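Local coordinates for S-locus protein 11 (Brassica rapa subsp. oleifera, PDB 5GYY), which probably acts as the secreted, defensin-like pollen ligand recognised by the stigma receptor kinase in Brassica self-incompatibility, at residues Arg12-Gly17 with Thr50-Cys55. Residues are numbered along the deposited sequence; the frame is centred on the assembly and turned at random.
Sequences RLNSGG and TRYCDC
N14 and Y52 meet as a non-hydrogen-bonded pair of antiparallel strands, with the N14 amide lying obliquely to the ring, its plane turned 59° from it and CG 3.5 Å from Y52 CD1. N14 CG is anti to the carbonyl carbon (chi1 -52°), beside the ring; its OD1 is 3.4 Å from Y52 CA. T50 CG2 lies over one face of the same ring, offset toward the rim. R12 and D54 share this side of the sheet, too far apart for a salt bridge; a water accepts from R12 NH2 and donates to D54 OD1 (2.7 Å). On the other side L13 CB packs on C53 CB at 3.8 Å, and a second water joins S15 OG, L13 O and R51 NE. The backbones of L13 and C53, and of S15 and R51, exchange paired hydrogen bonds, the shortest being C53 N to L13 O at 2.6 Å. N14 ND2, Y52 OH and D54 OD2 hydrogen-bond to a chain of another protein, and R51 NH1 and NH2 to the backbone of a second such chain. Strand 50-57 is central in this defensin-like sheet, between 9-16 and 41-45; L13 and R51 rest on helix 23-35, tied to C53 by its disulfide with C27.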
ATOM      1  N   ARG C  12       9.831  -6.655  20.254  1.00 21.81           N
ATOM      2  CA  ARG C  12       9.287  -6.179  19.000  1.00 20.20           C
ATOM      3  C   ARG C  12       9.539  -4.700  18.777  1.00 22.79           C
ATOM      4  O   ARG C  12       9.217  -3.874  19.623  1.00 26.91           O
ATOM      5  CB  ARG C  12       7.799  -6.425  19.022  1.00 29.49           C
ATOM      6  CG  ARG C  12       7.034  -5.895  17.856  1.00 43.17           C
ATOM      7  CD  ARG C  12       5.642  -6.408  18.027  1.00 52.84           C
ATOM      8  NE  ARG C  12       5.632  -7.847  17.794  1.00 58.55           N
ATOM      9  CZ  ARG C  12       5.070  -8.733  18.602  1.00 52.57           C
ATOM     10  NH1 ARG C  12       4.513  -8.331  19.734  1.00 43.60           N
ATOM     11  NH2 ARG C  12       5.104 -10.022  18.296  1.00 53.74           N
ATOM     12  N   LEU C  13      10.133  -4.373  17.636  1.00 21.20           N
ATOM     13  CA  LEU C  13      10.391  -2.986  17.279  1.00 16.57           C
ATOM     14  C   LEU C  13       9.959  -2.776  15.831  1.00 15.09           C
ATOM     15  O   LEU C  13      10.547  -3.341  14.914  1.00 22.57           O
ATOM     16  CB  LEU C  13      11.867  -2.652  17.491  1.00 22.79           C
ATOM     17  CG  LEU C  13      12.323  -2.871  18.946  1.00 26.27           C
ATOM     18  CD1 LEU C  13      13.821  -2.748  19.104  1.00 24.85           C
ATOM     19  CD2 LEU C  13      11.607  -1.916  19.910  1.00 27.33           C
ATOM     20  N   ASN C  14       8.902  -1.997  15.632  1.00  8.08           N
ATOM     21  CA  ASN C  14       8.356  -1.795  14.298  1.00 14.35           C
ATOM     22  C   ASN C  14       8.374  -0.310  13.961  1.00 17.20           C
ATOM     23  O   ASN C  14       8.229   0.520  14.845  1.00 13.27           O
ATOM     24  CB  ASN C  14       6.921  -2.335  14.197  1.00 13.89           C
ATOM     25  CG  ASN C  14       6.790  -3.790  14.670  1.00 14.41           C
ATOM     26  OD1 ASN C  14       7.754  -4.559  14.631  1.00 10.35           O
ATOM     27  ND2 ASN C  14       5.585  -4.158  15.144  1.00  4.98           N
ATOM     28  N   SER C  15       8.578   0.023  12.688  1.00 21.29           N
ATOM     29  CA  SER C  15       8.503   1.416  12.232  1.00 21.71           C
ATOM     30  C   SER C  15       8.401   1.506  10.707  1.00 14.00           C
ATOM     31  O   SER C  15       8.634   0.513  10.016  1.00 19.24           O
ATOM     32  CB  SER C  15       9.700   2.211  12.755  1.00 18.19           C
ATOM     33  OG  SER C  15      10.905   1.630  12.299  1.00 28.74           O
ATOM     34  N   GLY C  16       8.070   2.691  10.191  1.00  3.25           N
ATOM     35  CA  GLY C  16       7.933   2.891   8.755  1.00  9.62           C
ATOM     36  C   GLY C  16       9.227   2.573   8.014  1.00  1.97           C
ATOM     37  O   GLY C  16      10.316   2.715   8.560  1.00 15.34           O
ATOM     38  N   GLY C  17       9.116   2.108   6.781  1.00 10.28           N
ATOM     39  CA  GLY C  17      10.312   1.824   5.993  1.00  9.12           C
ATOM     40  C   GLY C  17      10.499   0.360   5.605  1.00 19.54           C
ATOM     41  O   GLY C  17       9.528  -0.379   5.401  1.00 16.52           O
ATOM     42  N   THR C  50       6.669  -1.251   6.225  1.00 20.72           N
ATOM     43  CA  THR C  50       7.025  -1.236   7.644  1.00 19.53           C
ATOM     44  C   THR C  50       8.162  -2.210   7.902  1.00 11.55           C
ATOM     45  O   THR C  50       8.162  -3.294   7.364  1.00  9.00           O
ATOM     46  CB  THR C  50       5.812  -1.659   8.499  1.00 15.21           C
ATOM     47  OG1 THR C  50       4.742  -0.737   8.267  1.00 20.75           O
ATOM     48  CG2 THR C  50       6.158  -1.690   9.998  1.00  1.84           C
ATOM     49  N   ARG C  51       9.146  -1.799   8.687  1.00 11.93           N
ATOM     50  CA  ARG C  51      10.203  -2.698   9.109  1.00  8.99           C
ATOM     51  C   ARG C  51       9.797  -3.319  10.448  1.00 11.03           C
ATOM     52  O   ARG C  51       9.623  -2.609  11.450  1.00 13.28           O
ATOM     53  CB  ARG C  51      11.527  -1.953   9.267  1.00  2.12           C
ATOM     54  CG  ARG C  51      12.742  -2.870   9.414  1.00  3.81           C
ATOM     55  CD  ARG C  51      13.982  -2.100   9.810  1.00  3.67           C
ATOM     56  NE  ARG C  51      13.806  -1.353  11.055  1.00  6.52           N
ATOM     57  CZ  ARG C  51      14.698  -0.488  11.529  1.00  9.39           C
ATOM     58  NH1 ARG C  51      15.810  -0.241  10.843  1.00 10.52           N
ATOM     59  NH2 ARG C  51      14.472   0.150  12.675  1.00  7.24           N
ATOM     60  N   TYR C  52       9.650  -4.636  10.464  1.00  8.31           N
ATOM     61  CA  TYR C  52       9.327  -5.359  11.705  1.00 11.68           C
ATOM     62  C   TYR C  52      10.581  -5.958  12.277  1.00  2.20           C
ATOM     63  O   TYR C  52      11.187  -6.837  11.662  1.00  9.94           O
ATOM     64  CB  TYR C  52       8.289  -6.464  11.465  1.00  1.55           C
ATOM     65  CG  TYR C  52       6.940  -5.938  11.011  1.00  1.60           C
ATOM     66  CD1 TYR C  52       5.890  -5.789  11.916  1.00  5.38           C
ATOM     67  CD2 TYR C  52       6.717  -5.586   9.679  1.00  3.07           C
ATOM     68  CE1 TYR C  52       4.656  -5.305  11.509  1.00  7.74           C
ATOM     69  CE2 TYR C  52       5.489  -5.110   9.254  1.00  9.21           C
ATOM     70  CZ  TYR C  52       4.462  -4.964  10.176  1.00 15.23           C
ATOM     71  OH  TYR C  52       3.243  -4.485   9.758  1.00 15.80           O
ATOM     72  N   CYS C  53      11.016  -5.447  13.422  1.00  5.66           N
ATOM     73  CA  CYS C  53      12.110  -6.110  14.139  1.00 14.40           C
ATOM     74  C   CYS C  53      11.568  -7.108  15.176  1.00 16.63           C
ATOM     75  O   CYS C  53      10.749  -6.752  16.028  1.00 14.87           O
ATOM     76  CB  CYS C  53      13.023  -5.097  14.825  1.00 10.66           C
ATOM     77  SG  CYS C  53      13.805  -3.951  13.710  1.00 21.60           S
ATOM     78  N   ASP C  54      12.009  -8.362  15.072  1.00 17.06           N
ATOM     79  CA  ASP C  54      11.689  -9.399  16.059  1.00 13.35           C
ATOM     80  C   ASP C  54      12.953  -9.805  16.791  1.00 19.28           C
ATOM     81  O   ASP C  54      13.783 -10.530  16.246  1.00 20.13           O
ATOM     82  CB  ASP C  54      11.073 -10.626  15.382  1.00  9.50           C
ATOM     83  CG  ASP C  54       9.584 -10.477  15.152  1.00 21.47           C
ATOM     84  OD1 ASP C  54       8.917  -9.782  15.952  1.00 32.33           O
ATOM     85  OD2 ASP C  54       9.078 -11.028  14.156  1.00 17.77           O
ATOM     86  N   CYS C  55      13.094  -9.338  18.029  1.00 23.10           N
ATOM     87  CA  CYS C  55      14.341  -9.505  18.766  1.00 21.23           C
ATOM     88  C   CYS C  55      14.299 -10.558  19.859  1.00 21.53           C
ATOM     89  O   CYS C  55      13.507 -10.458  20.796  1.00 18.49           O
ATOM     90  CB  CYS C  55      14.780  -8.159  19.348  1.00 22.80           C
ATOM     91  SG  CYS C  55      15.290  -6.987  18.070  1.00 30.51           S
TER
HETATM   92  O   HOH W   1       6.248 -10.071  15.756  1.00 18.70           O
HETATM   93  O   HOH W   2      12.066  -1.079  13.135  1.00 14.72           O
HETATM   94  O   HOH W   3       7.847  -7.269  14.835  1.00  7.17           O